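Local coordinates for protein Lys-gingipain W83 (Porphyromonas gingivalis, PDB 3M1H) that cleaves proteins after lysine as a secreted cysteine protease, and whose adhesin domains, one of which forms this chain, have hemolytic activity when isolated, at residues A[86-92]-A[133-139]. Residue numbers count along the deposited sequence, not the author numbering.
Sequences CAQDANY and RGTRAQG
Just past the end of strand 79-87, Gln-88 leads into a type I beta turn, Asp-89 to Tyr-92, closed by Tyr-92 N to Asp-89 O (3.0 Å); the irregular segment 133-139 runs alongside, with CA atoms 4.8 Å apart at Asp-89 and Gly-134 and 3.9 Å at Ala-90 and Gly-139. Arg-133 (chi1 m, then extended) lays its guanidinium flat on the Tyr-92 ring, centres 4.4 Å apart and planes at 1°, with CD 3.6 Å from the ring centroid in a CH-pi contact; Phe-165 O and a salt bridge to Asp-164 also hold the guanidinium. Gly-134, at positive phi (71/22), donates a hydrogen bond from N to Asp-89 OD2 (2.7 Å). Asp-89 OD1 accepts from Asn-91 N (3.0 Å), forming an Asx turn, so one side chain shapes the turn and ties it to the loop, at one end of the jelly-roll beta sandwich of this cleaved adhesin domain. Water 3 accepts from Arg-136 N (3.0 Å) and lies 3.0 Å from Ala-137 O; Ala-90 N donates to Ala-137 O (3.0 Å). Gln-138, extended (chi1 and chi2 t), directs NE2 to Gln-88 OE1 (2.9 Å), and both amides have further partners, Ala-42 O and Asn-169 respectively. Gly-139 N donates a hydrogen bond to Ala-87 O (2.8 Å), where a CB on the glycine would clash with that carbonyl.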
# COMPACT_ATOMS: atom_id res chain seq x y z
N CYS A 86 4.13 6.18 3.10
CA CYS A 86 4.04 7.04 4.26
C CYS A 86 2.73 6.83 5.00
O CYS A 86 1.76 6.29 4.44
CB CYS A 86 4.19 8.52 3.87
SG CYS A 86 2.76 9.33 3.09
N ALA A 87 2.70 7.31 6.24
CA ALA A 87 1.48 7.43 6.97
C ALA A 87 0.77 8.69 6.56
O ALA A 87 1.37 9.78 6.54
CB ALA A 87 1.80 7.45 8.51
N GLN A 88 -0.52 8.63 6.27
CA GLN A 88 -1.22 9.88 5.92
C GLN A 88 -1.31 10.92 7.06
O GLN A 88 -1.24 12.11 6.82
CB GLN A 88 -2.64 9.60 5.38
CG GLN A 88 -3.44 10.86 5.11
CD GLN A 88 -2.80 11.77 4.08
OE1 GLN A 88 -1.92 11.33 3.35
NE2 GLN A 88 -3.23 13.03 4.02
N ASP A 89 -1.45 10.43 8.29
CA ASP A 89 -1.40 11.30 9.46
C ASP A 89 -0.12 10.97 10.21
O ASP A 89 -0.04 9.90 10.81
CB ASP A 89 -2.64 11.07 10.32
CG ASP A 89 -2.80 12.12 11.42
OD1 ASP A 89 -1.78 12.69 11.87
OD2 ASP A 89 -3.96 12.35 11.83
N ALA A 90 0.87 11.87 10.19
CA ALA A 90 2.13 11.66 10.89
C ALA A 90 1.93 11.32 12.37
O ALA A 90 2.81 10.71 12.96
CB ALA A 90 3.05 12.88 10.76
N ASN A 91 0.80 11.74 12.94
CA ASN A 91 0.48 11.57 14.37
C ASN A 91 -0.37 10.35 14.74
O ASN A 91 -0.66 10.08 15.92
CB ASN A 91 -0.18 12.85 14.87
CG ASN A 91 0.63 14.07 14.56
OD1 ASN A 91 1.77 14.20 15.01
ND2 ASN A 91 0.08 14.95 13.74
N TYR A 92 -0.82 9.62 13.71
CA TYR A 92 -1.43 8.31 13.85
C TYR A 92 -0.78 7.44 12.79
O TYR A 92 -1.43 7.00 11.81
CB TYR A 92 -2.93 8.34 13.62
CG TYR A 92 -3.72 9.21 14.55
CD1 TYR A 92 -4.32 8.71 15.69
CD2 TYR A 92 -3.94 10.53 14.22
CE1 TYR A 92 -5.09 9.56 16.52
CE2 TYR A 92 -4.69 11.36 15.01
CZ TYR A 92 -5.25 10.88 16.16
OH TYR A 92 -5.99 11.78 16.89
N ARG A 133 -9.23 12.91 12.08
CA ARG A 133 -7.81 12.75 11.93
C ARG A 133 -7.36 13.26 10.56
O ARG A 133 -8.16 13.75 9.77
CB ARG A 133 -7.44 11.30 12.15
CG ARG A 133 -7.91 10.84 13.51
CD ARG A 133 -7.64 9.41 13.75
NE ARG A 133 -8.27 9.01 15.02
CZ ARG A 133 -8.23 7.80 15.56
NH1 ARG A 133 -7.58 6.78 15.01
NH2 ARG A 133 -8.86 7.61 16.71
N GLY A 134 -6.07 13.21 10.32
CA GLY A 134 -5.53 13.75 9.08
C GLY A 134 -5.56 15.27 8.97
O GLY A 134 -5.47 15.81 7.87
N THR A 135 -5.64 15.96 10.10
CA THR A 135 -5.81 17.42 10.12
C THR A 135 -4.50 18.20 10.19
O THR A 135 -4.52 19.43 10.17
CB THR A 135 -6.64 17.89 11.34
OG1 THR A 135 -5.96 17.55 12.55
CG2 THR A 135 -8.04 17.26 11.32
N ARG A 136 -3.37 17.50 10.26
CA ARG A 136 -2.07 18.18 10.39
C ARG A 136 -1.17 17.70 9.28
O ARG A 136 -1.57 17.69 8.13
CB ARG A 136 -1.45 17.96 11.78
CG ARG A 136 -2.34 18.37 12.94
CD ARG A 136 -1.65 18.01 14.25
NE ARG A 136 -2.45 18.37 15.40
CZ ARG A 136 -3.42 17.63 15.91
NH1 ARG A 136 -3.74 16.46 15.37
NH2 ARG A 136 -4.07 18.07 16.99
N ALA A 137 0.05 17.29 9.61
CA ALA A 137 1.01 16.98 8.57
C ALA A 137 0.92 15.52 8.15
O ALA A 137 0.60 14.62 8.93
CB ALA A 137 2.42 17.33 9.02
N GLN A 138 1.22 15.31 6.89
CA GLN A 138 1.47 13.98 6.40
C GLN A 138 2.78 13.41 6.96
O GLN A 138 3.73 14.16 7.24
CB GLN A 138 1.49 14.08 4.86
CG GLN A 138 1.10 12.89 4.10
CD GLN A 138 1.21 13.12 2.59
OE1 GLN A 138 2.16 13.72 2.10
NE2 GLN A 138 0.24 12.58 1.86
N GLY A 139 2.86 12.10 7.10
CA GLY A 139 4.09 11.46 7.48
C GLY A 139 5.11 11.61 6.37
O GLY A 139 4.75 11.84 5.20
O HOH W 1 -5.47 14.21 5.49
O HOH W 2 -2.60 14.48 7.18
O HOH W 3 -2.11 14.79 10.12
O HOH W 4 1.49 16.83 12.40